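Side-chain contact in uncharacterized protein (Shigella flexneri 5a str. M90T, PDB 5EUR), which is of unknown function and is found as an assembly of three copies of the same chain: residues I10-D15 with L26-F31. Numbering follows the deposited sequence.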
ATOM      1  N   ILE A  10      11.971   4.146  -7.630  1.00 26.17           N
ATOM      2  CA  ILE A  10      11.573   2.808  -8.059  1.00 16.58           C
ATOM      3  C   ILE A  10      12.693   2.183  -8.880  1.00 20.35           C
ATOM      4  O   ILE A  10      13.117   2.746  -9.897  1.00 21.00           O
ATOM      5  CB  ILE A  10      10.284   2.818  -8.901  1.00 15.75           C
ATOM      6  CG1 ILE A  10       9.131   3.520  -8.188  1.00 17.73           C
ATOM      7  CG2 ILE A  10       9.878   1.401  -9.239  1.00 15.33           C
ATOM      8  CD1 ILE A  10       7.986   3.833  -9.162  1.00 15.00           C
ATOM      9  N   ALA A  11      13.113   0.989  -8.484  1.00 17.94           N
ATOM     10  CA  ALA A  11      14.039   0.193  -9.277  1.00 17.05           C
ATOM     11  C   ALA A  11      13.415  -1.164  -9.530  1.00 21.15           C
ATOM     12  O   ALA A  11      12.921  -1.802  -8.597  1.00 20.10           O
ATOM     13  CB  ALA A  11      15.386   0.036  -8.572  1.00 20.48           C
ATOM     14  N   LEU A  12      13.446  -1.604 -10.782  1.00 20.83           N
ATOM     15  CA  LEU A  12      12.930  -2.910 -11.158  1.00 19.14           C
ATOM     16  C   LEU A  12      14.055  -3.937 -11.072  1.00 20.34           C
ATOM     17  O   LEU A  12      15.180  -3.679 -11.511  1.00 22.43           O
ATOM     18  CB  LEU A  12      12.350  -2.840 -12.576  1.00 20.93           C
ATOM     19  CG  LEU A  12      11.618  -4.016 -13.217  1.00 22.69           C
ATOM     20  CD1 LEU A  12      10.454  -4.459 -12.357  1.00 19.01           C
ATOM     21  CD2 LEU A  12      11.101  -3.604 -14.587  1.00 22.24           C
ATOM     22  N   SER A  13      13.754  -5.088 -10.483  1.00 19.87           N
ATOM     23  CA  SER A  13      14.745  -6.141 -10.313  1.00 23.17           C
ATOM     24  C   SER A  13      15.158  -6.713 -11.667  1.00 23.06           C
ATOM     25  O   SER A  13      14.439  -6.607 -12.662  1.00 22.18           O
ATOM     26  CB  SER A  13      14.195  -7.262  -9.424  1.00 22.25           C
ATOM     27  OG  SER A  13      13.198  -8.032 -10.091  1.00 19.14           O
ATOM     28  N   ALA A  14      16.330  -7.355 -11.689  1.00 25.65           N
ATOM     29  CA  ALA A  14      16.833  -7.913 -12.941  1.00 25.62           C
ATOM     30  C   ALA A  14      15.875  -8.954 -13.511  1.00 24.05           C
ATOM     31  O   ALA A  14      15.623  -8.977 -14.721  1.00 29.07           O
ATOM     32  CB  ALA A  14      18.221  -8.513 -12.721  1.00 29.25           C
ATOM     33  N   ASP A  15      15.312  -9.808 -12.658  1.00 25.45           N
ATOM     34  CA  ASP A  15      14.342 -10.780 -13.152  1.00 23.78           C
ATOM     35  C   ASP A  15      12.941 -10.203 -13.285  1.00 25.63           C
ATOM     36  O   ASP A  15      12.022 -10.935 -13.665  1.00 27.13           O
ATOM     37  CB  ASP A  15      14.331 -12.035 -12.265  1.00 25.66           C
ATOM     38  CG  ASP A  15      13.885 -11.765 -10.836  1.00 31.37           C
ATOM     39  OD1 ASP A  15      13.302 -10.697 -10.552  1.00 26.71           O
ATOM     40  OD2 ASP A  15      14.123 -12.645  -9.985  1.00 34.32           O
ATOM     41  N   LEU A  26       8.939  -5.045  -2.978  1.00 14.25           N
ATOM     42  CA  LEU A  26       7.577  -5.515  -3.179  1.00 14.18           C
ATOM     43  C   LEU A  26       7.524  -6.357  -4.443  1.00 15.28           C
ATOM     44  O   LEU A  26       8.265  -6.103  -5.389  1.00 15.79           O
ATOM     45  CB  LEU A  26       6.588  -4.349  -3.338  1.00 15.46           C
ATOM     46  CG  LEU A  26       6.439  -3.346  -2.200  1.00 16.82           C
ATOM     47  CD1 LEU A  26       5.655  -2.135  -2.710  1.00 16.92           C
ATOM     48  CD2 LEU A  26       5.710  -4.026  -1.061  1.00 16.47           C
ATOM     49  N   SER A  27       6.606  -7.316  -4.488  1.00 14.14           N
ATOM     50  CA  SER A  27       6.397  -7.995  -5.762  1.00 14.30           C
ATOM     51  C   SER A  27       5.933  -6.969  -6.785  1.00 17.11           C
ATOM     52  O   SER A  27       5.162  -6.055  -6.468  1.00 16.44           O
ATOM     53  CB  SER A  27       5.378  -9.133  -5.638  1.00 20.42           C
ATOM     54  OG  SER A  27       4.045  -8.662  -5.672  1.00 22.55           O
ATOM     55  N   THR A  28       6.442  -7.092  -8.014  1.00 16.05           N
ATOM     56  CA  THR A  28       6.110  -6.112  -9.041  1.00 15.08           C
ATOM     57  C   THR A  28       4.613  -6.039  -9.268  1.00 14.47           C
ATOM     58  O   THR A  28       4.052  -4.944  -9.374  1.00 14.32           O
ATOM     59  CB  THR A  28       6.835  -6.450 -10.341  1.00 17.41           C
ATOM     60  OG1 THR A  28       8.242  -6.437 -10.091  1.00 16.88           O
ATOM     61  CG2 THR A  28       6.491  -5.433 -11.422  1.00 20.23           C
ATOM     62  N   LYS A  29       3.945  -7.194  -9.330  1.00 15.39           N
ATOM     63  CA  LYS A  29       2.508  -7.200  -9.590  1.00 14.34           C
ATOM     64  C   LYS A  29       1.724  -6.569  -8.446  1.00 16.34           C
ATOM     65  O   LYS A  29       0.730  -5.886  -8.691  1.00 15.64           O
ATOM     66  CB  LYS A  29       2.031  -8.630  -9.853  1.00 18.35           C
ATOM     67  CG  LYS A  29       2.610  -9.206 -11.132  1.00 27.49           C
ATOM     68  CD  LYS A  29       1.966  -8.563 -12.347  1.00 29.30           C
ATOM     69  CE  LYS A  29       2.986  -8.237 -13.415  1.00 35.27           C
ATOM     70  NZ  LYS A  29       3.230  -6.759 -13.447  1.00 33.71           N
ATOM     71  N   TYR A  30       2.145  -6.773  -7.195  1.00 12.83           N
ATOM     72  CA  TYR A  30       1.465  -6.072  -6.104  1.00 13.63           C
ATOM     73  C   TYR A  30       1.615  -4.568  -6.266  1.00 13.17           C
ATOM     74  O   TYR A  30       0.646  -3.810  -6.115  1.00 12.73           O
ATOM     75  CB  TYR A  30       2.011  -6.515  -4.741  1.00 13.81           C
ATOM     76  CG  TYR A  30       1.405  -5.743  -3.593  1.00 13.46           C
ATOM     77  CD1 TYR A  30       0.148  -6.072  -3.095  1.00 15.04           C
ATOM     78  CD2 TYR A  30       2.088  -4.676  -3.010  1.00 13.79           C
ATOM     79  CE1 TYR A  30      -0.406  -5.356  -2.042  1.00 15.04           C
ATOM     80  CE2 TYR A  30       1.534  -3.953  -1.969  1.00 13.58           C
ATOM     81  CZ  TYR A  30       0.290  -4.302  -1.494  1.00 14.25           C
ATOM     82  OH  TYR A  30      -0.262  -3.582  -0.463  1.00 13.45           O
ATOM     83  N   PHE A  31       2.824  -4.111  -6.585  1.00 13.57           N
ATOM     84  CA  PHE A  31       3.022  -2.677  -6.755  1.00 13.22           C
ATOM     85  C   PHE A  31       2.175  -2.129  -7.901  1.00 13.69           C
ATOM     86  O   PHE A  31       1.517  -1.095  -7.757  1.00 13.26           O
ATOM     87  CB  PHE A  31       4.501  -2.378  -6.980  1.00 11.49           C
ATOM     88  CG  PHE A  31       4.795  -0.924  -7.080  1.00 13.64           C
ATOM     89  CD1 PHE A  31       4.633  -0.099  -5.970  1.00 13.77           C
ATOM     90  CD2 PHE A  31       5.232  -0.367  -8.264  1.00 13.42           C
ATOM     91  CE1 PHE A  31       4.904   1.257  -6.046  1.00 14.25           C
ATOM     92  CE2 PHE A  31       5.502   0.987  -8.342  1.00 13.95           C
ATOM     93  CZ  PHE A  31       5.339   1.797  -7.240  1.00 14.98           C
TER
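Thr-28 and Phe-31, one helical turn apart, are the residues of 26-31 that meet the outer strand 10-12, through Leu-12 and Ile-10 respectively. Contact is sparse, 139 Å² counting both sides, and no hydrogen bond crosses it. Before them, Ser-27 ends strand 24-27 and N-caps helix 28-43: its OG accepts from Tyr-30 N at 3.1 Å with an N-H...O angle of 151°, while its carbonyl O receives Phe-31 N at 3.0 Å. The chain passes from strand into helix at this cap, and OG also hydrogen-bonds to the backbone O of Phe-22 of the second subunit.

At Thr-28 the two side chains meet at about a right angle, Leu-12 CD1 lying 3.7 Å from OG1 and 4.2 Å from CG2, over the fork of the threonine. A chi1 of -174° sets CG of Leu-12 anti to the backbone N, and the branch CD1 is the one that reaches Thr-28. The threonine hydroxyl is hydrogen-bonded to the carbonyl O of Lys-16; the leucine methyl packs against the side chain.

The side chain of Phe-31 starts out toward 10-15, with CG trans to the backbone N (chi1 -176°), and its ring meets Ile-10. Ile-10 extends CG1 and CD1 so that the terminal methyl rests obliquely at the far end of the ring, 3.9 Å from both CZ and CE2.

The central strand 18-21 separates the two outer strands, and its Val-19 packs on Leu-12, Thr-28 and Phe-31. Leu-62 packs on Leu-12 and Phe-31, and Ile-57 of helix 47-59 on Ile-10 and Phe-31, in an apolar cluster that joins the three-stranded antiparallel sheet to the first turn of helix 28-43.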